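PDB 2Y2W: intracellular exo-alpha-(1->5)-L-arabinofuranosidase from Bifidobacterium longum, which hydrolyses terminal alpha-(1->5)-arabinofuranosyl bonds in arabinans, releasing L-arabinofuranose units during plant cell wall breakdown, and is also active on wheat arabinoxylan. Local coordinates for residues V234-H239 / K273-L278; D44-N50 / P448-P453; E81-P85 / E420-P424; I125-R131 / N145-D151. All blocks are in the same frame, centred on the assembly; numbering follows the deposited sequence.

Three of the four contacts belong to the catalytic (beta/alpha)8 barrel and its loops, while interaction 2 lies in the mostly antiparallel sheet of the second domain. Interaction 2 pairs strand 45-48, near the start of the modelled chain, with strand 444-456, so that the other three contacts are nested within the loop it closes. Interaction 3 in turn encloses interactions 4 and 1, which follow one another along the chain. Interactions 3 and 4 are close neighbours, with centres 20 Å apart and nearest atoms about 5 Å apart. Interaction 1, about 31 Å from interaction 4 between centres, packs barrel helices beside a second subunit; interaction 2 is 43 to 54 Å from the others, centre to centre.

Interaction 1 (V234-H239 / K273-L278); sequences VDKVAH and KAYENL
Residues 234-239 form a regular helical turn and a half inside helix 227-244, with Ala-238 N bonded to Val-234 O at 2.9 Å. Residues 273-278 lead from helix 265-274 through a turn, where Leu-278 N reaches Tyr-275 O at 3.1 Å before Leu-278 becomes extended (phi/psi -105/153). The backbones come close at Asp-235 and Ala-274, whose CA atoms are 4.5 Å apart, and again at His-239 and Asn-277, with CA atoms 5.4 Å apart. The small Ala-274 permits this approach: its CB packs 3.8 Å from Asp-235 CA and 3.8 Å from Val-234 CG1. These are successive helices of the (beta/alpha)8 barrel, lying on its outside, and Val-234, Ala-238 and Leu-278 also touch barrel strand 249-252. Leu-278 (chi1 m, chi2 t) sends CD2 to 4.1 Å from both Val-234 CG2 and Ala-238 CB. Asn-277, chi1 m, covers the next turn, its CB 3.6 Å from Ala-238 O and its OD1 3.3 Å from His-239 CB, at the edge of the imidazole. Asp-235 (chi1 t) hydrogen-bonds through OD2 to His-224 of the second subunit, whose ring also meets that of His-239 edge-to-face.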
# COMPACT_ATOMS: atom_id res chain seq x y z
N VAL D 234 -4.40 -10.67 -2.11
CA VAL D 234 -4.83 -11.65 -3.10
C VAL D 234 -6.35 -11.66 -3.27
O VAL D 234 -6.85 -11.92 -4.37
CB VAL D 234 -4.26 -13.07 -2.81
CG1 VAL D 234 -4.97 -13.74 -1.64
CG2 VAL D 234 -4.33 -13.95 -4.05
N ASP D 235 -7.08 -11.35 -2.21
CA ASP D 235 -8.53 -11.23 -2.27
C ASP D 235 -8.95 -10.08 -3.18
O ASP D 235 -9.87 -10.23 -3.98
CB ASP D 235 -9.14 -11.06 -0.87
CG ASP D 235 -10.66 -10.91 -0.90
OD1 ASP D 235 -11.33 -11.58 -1.71
OD2 ASP D 235 -11.18 -10.12 -0.09
N LYS D 236 -8.26 -8.95 -3.05
CA LYS D 236 -8.51 -7.77 -3.90
C LYS D 236 -8.16 -8.04 -5.37
O LYS D 236 -8.97 -7.75 -6.26
CB LYS D 236 -7.73 -6.56 -3.38
CG LYS D 236 -8.27 -5.96 -2.09
CD LYS D 236 -7.32 -4.91 -1.52
CE LYS D 236 -7.73 -4.49 -0.11
NZ LYS D 236 -7.69 -5.61 0.89
N VAL D 237 -6.97 -8.59 -5.61
CA VAL D 237 -6.48 -8.83 -6.97
C VAL D 237 -7.26 -9.94 -7.70
O VAL D 237 -7.62 -9.78 -8.87
CB VAL D 237 -4.96 -9.12 -7.00
CG1 VAL D 237 -4.47 -9.34 -8.42
CG2 VAL D 237 -4.19 -7.97 -6.36
N ALA D 238 -7.52 -11.05 -7.00
CA ALA D 238 -8.24 -12.18 -7.59
C ALA D 238 -9.67 -11.83 -7.97
O ALA D 238 -10.14 -12.21 -9.04
CB ALA D 238 -8.22 -13.38 -6.65
N HIS D 239 -10.35 -11.10 -7.09
CA HIS D 239 -11.71 -10.64 -7.37
C HIS D 239 -11.78 -9.73 -8.59
O HIS D 239 -12.60 -9.95 -9.49
CB HIS D 239 -12.31 -9.92 -6.16
CG HIS D 239 -13.50 -9.07 -6.49
ND1 HIS D 239 -13.44 -7.70 -6.60
CD2 HIS D 239 -14.78 -9.42 -6.79
CE1 HIS D 239 -14.63 -7.23 -6.92
NE2 HIS D 239 -15.46 -8.25 -7.05
N LYS D 273 -10.07 -16.56 3.16
CA LYS D 273 -10.53 -15.22 2.80
C LYS D 273 -10.79 -15.07 1.30
O LYS D 273 -11.83 -14.54 0.90
CB LYS D 273 -9.54 -14.16 3.29
CG LYS D 273 -10.10 -12.74 3.27
CD LYS D 273 -9.27 -11.80 4.13
CE LYS D 273 -9.89 -10.42 4.20
NZ LYS D 273 -9.12 -9.50 5.08
N ALA D 274 -9.86 -15.54 0.48
CA ALA D 274 -9.91 -15.30 -0.96
C ALA D 274 -10.55 -16.45 -1.75
O ALA D 274 -10.47 -16.47 -2.98
CB ALA D 274 -8.52 -14.99 -1.49
N TYR D 275 -11.18 -17.38 -1.04
CA TYR D 275 -11.72 -18.61 -1.64
C TYR D 275 -12.49 -18.42 -2.95
O TYR D 275 -12.15 -19.04 -3.96
CB TYR D 275 -12.59 -19.39 -0.63
CG TYR D 275 -13.40 -20.50 -1.26
CD1 TYR D 275 -12.79 -21.68 -1.69
CD2 TYR D 275 -14.78 -20.37 -1.43
CE1 TYR D 275 -13.53 -22.70 -2.27
CE2 TYR D 275 -15.53 -21.38 -2.02
CZ TYR D 275 -14.90 -22.54 -2.44
OH TYR D 275 -15.65 -23.54 -3.01
N GLU D 276 -13.50 -17.56 -2.92
CA GLU D 276 -14.44 -17.41 -4.05
C GLU D 276 -13.80 -17.17 -5.42
O GLU D 276 -14.27 -17.72 -6.42
CB GLU D 276 -15.48 -16.32 -3.75
CG GLU D 276 -16.82 -16.87 -3.22
CD GLU D 276 -17.55 -17.78 -4.22
OE1 GLU D 276 -17.32 -17.66 -5.45
OE2 GLU D 276 -18.36 -18.63 -3.77
N ASN D 277 -12.74 -16.37 -5.46
CA ASN D 277 -12.12 -15.99 -6.74
C ASN D 277 -10.80 -16.71 -7.03
O ASN D 277 -10.08 -16.36 -7.97
CB ASN D 277 -11.94 -14.47 -6.81
CG ASN D 277 -13.24 -13.73 -6.63
OD1 ASN D 277 -13.42 -13.00 -5.65
ND2 ASN D 277 -14.17 -13.92 -7.56
N LEU D 278 -10.49 -17.71 -6.22
CA LEU D 278 -9.29 -18.51 -6.41
C LEU D 278 -9.62 -19.88 -7.00
O LEU D 278 -10.72 -20.40 -6.81
CB LEU D 278 -8.51 -18.68 -5.10
CG LEU D 278 -7.76 -17.46 -4.56
CD1 LEU D 278 -7.19 -17.78 -3.20
CD2 LEU D 278 -6.66 -16.99 -5.52

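Interaction 2 (D44-N50 / P448-P453); sequences DASIALN and PAISSP
Ile-47, with chi1 and chi2 both m, is the apolar centre: its CD1 lies 3.8 Å from Ile-450 CG1 and its CG2 3.8 Å from Pro-448 CG. Leu-49 extends the patch, its CD2 4.1 Å from Pro-448 CB, and Ile-47 also packs on Ile-466 and Ala-468 of strand 462-473. The backbones run antiparallel at 177°, with axes 4.9 Å apart. Ile-47 faces Ile-450 as a non-hydrogen-bonded pair, flanked by two hydrogen-bonded pairs. In one, Ser-46 N to Ser-451 O is 3.0 Å and Ser-451 N to Ser-46 O 3.1 Å; in the other, Ala-48 N to Ala-449 O is 3.1 Å and Ala-449 N to Ala-48 O 2.7 Å. These four residues occupy the face opposite the isoleucines, where Ser-46 OG bonds Thr-495. At the ends, Asp-44 OD1 lies 3.4 Å from Pro-453 CD and Asn-50 OD1 3.5 Å from Ala-449 CB. Strand 45-48, from the N-terminal end, thus joins strands 444-456 and 492-497 in the second domain of this family 51 enzyme, a beta-sandwich as in its relatives.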
# COMPACT_ATOMS: atom_id res chain seq x y z
N ASP D 44 10.62 -60.58 -5.00
CA ASP D 44 10.25 -60.29 -3.61
C ASP D 44 9.23 -59.16 -3.49
O ASP D 44 8.52 -59.06 -2.49
CB ASP D 44 11.50 -59.97 -2.78
CG ASP D 44 12.26 -58.76 -3.30
OD1 ASP D 44 11.82 -57.62 -3.03
OD2 ASP D 44 13.31 -58.94 -3.96
N ALA D 45 9.16 -58.32 -4.52
CA ALA D 45 8.24 -57.18 -4.56
C ALA D 45 7.09 -57.40 -5.54
O ALA D 45 7.23 -58.13 -6.53
CB ALA D 45 8.99 -55.90 -4.89
N SER D 46 5.95 -56.77 -5.26
CA SER D 46 4.76 -56.93 -6.10
C SER D 46 4.06 -55.61 -6.42
O SER D 46 3.58 -54.90 -5.53
CB SER D 46 3.77 -57.91 -5.46
OG SER D 46 4.28 -59.23 -5.49
N ILE D 47 4.01 -55.29 -7.72
CA ILE D 47 3.23 -54.17 -8.23
C ILE D 47 2.03 -54.75 -8.99
O ILE D 47 2.19 -55.36 -10.05
CB ILE D 47 4.06 -53.26 -9.17
CG1 ILE D 47 5.36 -52.78 -8.50
CG2 ILE D 47 3.22 -52.08 -9.69
CD1 ILE D 47 5.18 -51.86 -7.29
N ALA D 48 0.84 -54.56 -8.43
CA ALA D 48 -0.38 -55.12 -9.01
C ALA D 48 -1.61 -54.25 -8.77
O ALA D 48 -1.70 -53.55 -7.76
CB ALA D 48 -0.61 -56.53 -8.47
N LEU D 49 -2.55 -54.29 -9.71
CA LEU D 49 -3.83 -53.61 -9.57
C LEU D 49 -4.85 -54.57 -8.94
O LEU D 49 -4.96 -55.72 -9.36
CB LEU D 49 -4.34 -53.09 -10.92
CG LEU D 49 -3.82 -51.78 -11.52
CD1 LEU D 49 -4.02 -50.59 -10.57
CD2 LEU D 49 -2.36 -51.87 -11.96
N ASN D 50 -5.59 -54.08 -7.95
CA ASN D 50 -6.52 -54.91 -7.18
C ASN D 50 -7.78 -55.36 -7.92
O ASN D 50 -8.90 -55.19 -7.42
CB ASN D 50 -6.89 -54.22 -5.86
CG ASN D 50 -5.98 -54.62 -4.70
OD1 ASN D 50 -4.81 -54.96 -4.90
ND2 ASN D 50 -6.52 -54.59 -3.49
N PRO D 448 -1.26 -48.54 -7.94
CA PRO D 448 -1.27 -49.99 -7.76
C PRO D 448 -0.90 -50.41 -6.34
O PRO D 448 -0.24 -49.65 -5.62
CB PRO D 448 -0.20 -50.46 -8.75
CG PRO D 448 0.75 -49.32 -8.85
CD PRO D 448 -0.05 -48.07 -8.65
N ALA D 449 -1.34 -51.60 -5.95
CA ALA D 449 -0.94 -52.19 -4.68
C ALA D 449 0.55 -52.50 -4.71
O ALA D 449 1.04 -53.17 -5.62
CB ALA D 449 -1.75 -53.45 -4.39
N ILE D 450 1.27 -51.97 -3.72
CA ILE D 450 2.72 -52.13 -3.64
C ILE D 450 3.11 -52.92 -2.39
O ILE D 450 2.64 -52.63 -1.28
CB ILE D 450 3.45 -50.76 -3.65
CG1 ILE D 450 3.02 -49.93 -4.87
CG2 ILE D 450 4.97 -50.94 -3.63
CD1 ILE D 450 3.29 -48.44 -4.75
N SER D 451 3.96 -53.92 -2.59
CA SER D 451 4.53 -54.70 -1.49
C SER D 451 6.04 -54.84 -1.70
O SER D 451 6.49 -55.62 -2.53
CB SER D 451 3.87 -56.08 -1.41
OG SER D 451 2.47 -55.97 -1.23
N SER D 452 6.80 -54.05 -0.95
CA SER D 452 8.26 -54.04 -1.07
C SER D 452 8.93 -54.01 0.30
O SER D 452 8.34 -53.50 1.26
CB SER D 452 8.72 -52.84 -1.91
OG SER D 452 8.60 -51.62 -1.18
N PRO D 453 10.16 -54.56 0.40
CA PRO D 453 10.93 -54.46 1.64
C PRO D 453 11.27 -53.01 1.98
O PRO D 453 11.79 -52.27 1.13
CB PRO D 453 12.21 -55.25 1.33
CG PRO D 453 12.25 -55.38 -0.16
CD PRO D 453 10.82 -55.42 -0.59

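Interaction 3 (E81-P85 / E420-P424); sequences EPSHP and EEHGP
Two surface beta turns meet here, type I from Glu-81 to His-84 and type II from Glu-420 to Gly-423, closest at His-84 and His-422, whose CA atoms are 5.2 Å apart. Glu-81 is stretched out, chi1 and chi2 both t, so that OE2 accepts a hydrogen bond from His-422 N at 3.1 Å, while OE1 forms a salt bridge with Arg-93. His-84, with chi1 t and chi2 -88°, donates from NE2 to Gly-423 O at a short 2.6 Å; that oxygen lies near the plane of the imidazole, at its edge. On the other nitrogen, His-84 ND1 bonds Thr-86 N. The ring of His-422 (chi1 -141°, between wells; chi2 -77°) folds back over the first turn although its CB points away. Pro-85 CD sits over one face of this ring, 3.9 Å from its centroid, in a CH-pi contact. His-422 itself has positive phi (53/22), and Gly-423 is extended at -138/-153. Arg-93 NH1 also donates to Glu-420 O, so this one side chain bonds both turns. The contact thereby ties the loop between helices 75-79 and 94-103 to the connection between the short strands 417-419 and 425-427.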
# COMPACT_ATOMS: atom_id res chain seq x y z
N GLU D 81 18.83 -16.18 -27.76
CA GLU D 81 20.23 -15.95 -28.14
C GLU D 81 20.28 -15.63 -29.64
O GLU D 81 20.44 -16.53 -30.45
CB GLU D 81 21.09 -17.18 -27.82
CG GLU D 81 22.59 -16.89 -27.69
CD GLU D 81 23.39 -18.08 -27.18
OE1 GLU D 81 22.83 -18.93 -26.46
OE2 GLU D 81 24.60 -18.16 -27.50
N PRO D 82 20.13 -14.33 -29.99
CA PRO D 82 19.97 -13.88 -31.38
C PRO D 82 21.14 -14.23 -32.31
O PRO D 82 20.93 -14.39 -33.52
CB PRO D 82 19.86 -12.36 -31.25
CG PRO D 82 19.44 -12.12 -29.84
CD PRO D 82 20.11 -13.20 -29.05
N SER D 83 22.33 -14.33 -31.75
CA SER D 83 23.54 -14.59 -32.52
C SER D 83 23.89 -16.07 -32.60
O SER D 83 24.94 -16.44 -33.14
CB SER D 83 24.72 -13.80 -31.94
OG SER D 83 25.03 -14.26 -30.63
N HIS D 84 23.02 -16.93 -32.07
CA HIS D 84 23.25 -18.37 -32.07
C HIS D 84 23.01 -19.00 -33.45
O HIS D 84 22.08 -18.60 -34.15
CB HIS D 84 22.37 -19.05 -31.02
CG HIS D 84 22.77 -20.47 -30.74
ND1 HIS D 84 22.28 -21.53 -31.46
CD2 HIS D 84 23.62 -20.99 -29.83
CE1 HIS D 84 22.80 -22.65 -31.00
NE2 HIS D 84 23.62 -22.35 -30.01
N PRO D 85 23.85 -19.98 -33.85
CA PRO D 85 23.73 -20.65 -35.15
C PRO D 85 22.37 -21.30 -35.45
O PRO D 85 22.16 -21.76 -36.58
CB PRO D 85 24.83 -21.72 -35.09
CG PRO D 85 25.85 -21.14 -34.19
CD PRO D 85 25.09 -20.38 -33.15
N GLU D 420 24.79 -24.30 -24.16
CA GLU D 420 26.09 -23.62 -24.11
C GLU D 420 26.20 -22.44 -25.07
O GLU D 420 25.54 -22.41 -26.12
CB GLU D 420 27.23 -24.61 -24.37
CG GLU D 420 27.82 -25.25 -23.11
CD GLU D 420 26.93 -26.32 -22.51
OE1 GLU D 420 26.06 -26.85 -23.23
OE2 GLU D 420 27.11 -26.64 -21.31
N GLU D 421 27.03 -21.47 -24.70
CA GLU D 421 27.24 -20.25 -25.49
C GLU D 421 27.70 -20.58 -26.91
O GLU D 421 28.71 -21.27 -27.10
CB GLU D 421 28.28 -19.35 -24.82
CG GLU D 421 27.95 -18.90 -23.40
CD GLU D 421 29.14 -18.29 -22.67
OE1 GLU D 421 30.14 -17.91 -23.33
OE2 GLU D 421 29.08 -18.18 -21.42
N HIS D 422 26.94 -20.10 -27.89
CA HIS D 422 27.25 -20.26 -29.31
C HIS D 422 27.49 -21.72 -29.73
O HIS D 422 28.13 -22.00 -30.75
CB HIS D 422 28.44 -19.37 -29.70
CG HIS D 422 28.30 -18.72 -31.03
ND1 HIS D 422 28.51 -19.40 -32.22
CD2 HIS D 422 27.99 -17.45 -31.38
CE1 HIS D 422 28.33 -18.57 -33.23
NE2 HIS D 422 28.01 -17.38 -32.75
N GLY D 423 26.96 -22.64 -28.93
CA GLY D 423 27.19 -24.07 -29.14
C GLY D 423 25.96 -24.93 -28.94
O GLY D 423 24.83 -24.45 -29.10
N PRO D 424 26.17 -26.21 -28.56
CA PRO D 424 25.09 -27.19 -28.54
C PRO D 424 24.16 -27.07 -27.33
O PRO D 424 24.49 -26.41 -26.34
CB PRO D 424 25.85 -28.52 -28.48
CG PRO D 424 27.08 -28.20 -27.72
CD PRO D 424 27.44 -26.77 -28.07

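Interaction 4 (I125-R131 / N145-D151); sequences IGPRENR and NEMGIDD
A salt-bridge network of Arg-128, Arg-131 and Asp-151 joins the long loop after barrel strand 107-110 to the start of helix 149-159, the next helix of the (beta/alpha)8 barrel. Ile-125, well into this loop, is extended (-111/168), its CG2 3.8 Å from Ile-149 CG2 and its CA 3.6 Å from Asp-150 OD2. Gly-126, at phi 79°, gives its N to Asp-150 OD2 in a weak 3.3 Å hydrogen bond; Asp-150 OD1 bonds Tyr-183 of helix 174-185. After Pro-127 comes the 3-10 turn 128-130. Arg-128 (chi1 m, chi2 and chi3 t) points toward the second segment and donates from NE to Glu-146 O at 3.1 Å. Its NH2 lies 3.1 Å from Asp-151 OD1, a purely electrostatic pairing because the oxygen is well out of the guanidinium plane. That carboxylate oxygen also forms a salt bridge with Arg-154. Arg-131 N closes the turn on Arg-128 O at 3.0 Å. The Arg-131 side chain (chi1 m, then t, t, t) doubles back to Gly-126 O, 3.0 Å from NE and 2.8 Å from NH2. Across the contact, Arg-131 NH1 hydrogen-bonds Asn-145 O at 2.9 Å, and NH1 (2.8 Å) and NH2 (3.1 Å) hydrogen-bond Asp-151 OD2 within the salt bridge.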
# COMPACT_ATOMS: atom_id res chain seq x y z
N ILE D 125 7.85 -4.41 -22.83
CA ILE D 125 6.97 -4.28 -23.99
C ILE D 125 7.45 -3.16 -24.92
O ILE D 125 8.32 -2.36 -24.55
CB ILE D 125 5.47 -4.04 -23.60
CG1 ILE D 125 5.29 -2.68 -22.92
CG2 ILE D 125 4.96 -5.18 -22.73
CD1 ILE D 125 3.85 -2.20 -22.86
N GLY D 126 6.88 -3.12 -26.12
CA GLY D 126 7.26 -2.11 -27.11
C GLY D 126 8.55 -2.47 -27.83
O GLY D 126 9.06 -3.58 -27.67
N PRO D 127 9.08 -1.52 -28.63
CA PRO D 127 10.32 -1.74 -29.39
C PRO D 127 11.53 -1.92 -28.47
O PRO D 127 11.75 -1.10 -27.58
CB PRO D 127 10.45 -0.46 -30.22
CG PRO D 127 9.08 0.15 -30.23
CD PRO D 127 8.50 -0.19 -28.89
N ARG D 128 12.30 -2.99 -28.70
CA ARG D 128 13.49 -3.30 -27.90
C ARG D 128 14.42 -2.10 -27.73
O ARG D 128 14.91 -1.84 -26.62
CB ARG D 128 14.28 -4.45 -28.52
CG ARG D 128 13.74 -5.83 -28.20
CD ARG D 128 14.74 -6.89 -28.60
NE ARG D 128 14.13 -8.21 -28.69
CZ ARG D 128 13.61 -8.73 -29.80
NH1 ARG D 128 13.63 -8.04 -30.94
NH2 ARG D 128 13.08 -9.94 -29.78
N GLU D 129 14.66 -1.38 -28.82
CA GLU D 129 15.53 -0.21 -28.84
C GLU D 129 15.28 0.72 -27.65
O GLU D 129 16.21 1.21 -27.03
CB GLU D 129 15.37 0.58 -30.14
CG GLU D 129 15.70 -0.19 -31.42
CD GLU D 129 14.59 -1.13 -31.86
OE1 GLU D 129 13.40 -0.75 -31.74
OE2 GLU D 129 14.90 -2.25 -32.33
N ASN D 130 14.00 0.92 -27.34
CA ASN D 130 13.57 1.92 -26.37
C ASN D 130 13.21 1.37 -24.99
O ASN D 130 12.70 2.10 -24.13
CB ASN D 130 12.42 2.75 -26.96
CG ASN D 130 12.82 3.48 -28.23
OD1 ASN D 130 12.48 3.06 -29.34
ND2 ASN D 130 13.57 4.57 -28.09
N ARG D 131 13.49 0.08 -24.76
CA ARG D 131 13.26 -0.54 -23.46
C ARG D 131 14.37 -0.19 -22.47
O ARG D 131 15.55 -0.29 -22.82
CB ARG D 131 13.11 -2.06 -23.60
CG ARG D 131 11.94 -2.51 -24.46
CD ARG D 131 11.82 -4.02 -24.49
NE ARG D 131 11.03 -4.49 -25.63
CZ ARG D 131 10.70 -5.76 -25.84
NH1 ARG D 131 11.08 -6.71 -24.99
NH2 ARG D 131 9.99 -6.09 -26.90
N ASN D 145 15.99 -6.33 -20.68
CA ASN D 145 14.58 -6.40 -21.07
C ASN D 145 14.34 -6.68 -22.55
O ASN D 145 13.27 -6.37 -23.09
CB ASN D 145 13.79 -5.17 -20.60
CG ASN D 145 13.60 -5.13 -19.10
OD1 ASN D 145 12.95 -6.01 -18.52
ND2 ASN D 145 14.15 -4.12 -18.45
N GLU D 146 15.33 -7.29 -23.21
CA GLU D 146 15.18 -7.75 -24.59
C GLU D 146 14.07 -8.79 -24.69
O GLU D 146 13.42 -8.92 -25.73
CB GLU D 146 16.50 -8.33 -25.11
CG GLU D 146 17.60 -7.29 -25.32
CD GLU D 146 18.98 -7.91 -25.48
OE1 GLU D 146 19.12 -8.87 -26.28
OE2 GLU D 146 19.92 -7.43 -24.82
N MET D 147 13.85 -9.53 -23.60
CA MET D 147 12.70 -10.42 -23.48
C MET D 147 11.65 -9.84 -22.52
O MET D 147 11.97 -9.35 -21.44
CB MET D 147 13.14 -11.81 -23.02
CG MET D 147 13.71 -12.68 -24.13
SD MET D 147 12.45 -13.45 -25.16
CE MET D 147 11.61 -14.50 -23.98
N GLY D 148 10.40 -9.91 -22.96
CA GLY D 148 9.25 -9.48 -22.18
C GLY D 148 8.05 -10.31 -22.59
O GLY D 148 8.20 -11.31 -23.30
N ILE D 149 6.86 -9.89 -22.17
CA ILE D 149 5.64 -10.65 -22.43
C ILE D 149 5.27 -10.72 -23.92
O ILE D 149 4.70 -11.71 -24.37
CB ILE D 149 4.45 -10.18 -21.53
CG1 ILE D 149 3.25 -11.14 -21.65
CG2 ILE D 149 4.05 -8.74 -21.83
CD1 ILE D 149 3.56 -12.57 -21.23
N ASP D 150 5.60 -9.67 -24.67
CA ASP D 150 5.44 -9.66 -26.13
C ASP D 150 6.26 -10.80 -26.75
O ASP D 150 5.76 -11.56 -27.58
CB ASP D 150 5.91 -8.33 -26.73
CG ASP D 150 4.92 -7.18 -26.51
OD1 ASP D 150 3.73 -7.44 -26.23
OD2 ASP D 150 5.34 -6.01 -26.64
N ASP D 151 7.51 -10.90 -26.32
CA ASP D 151 8.47 -11.85 -26.89
C ASP D 151 8.23 -13.27 -26.40
O ASP D 151 8.27 -14.22 -27.20
CB ASP D 151 9.90 -11.41 -26.59
CG ASP D 151 10.24 -10.05 -27.18
OD1 ASP D 151 10.25 -9.92 -28.42
OD2 ASP D 151 10.50 -9.11 -26.40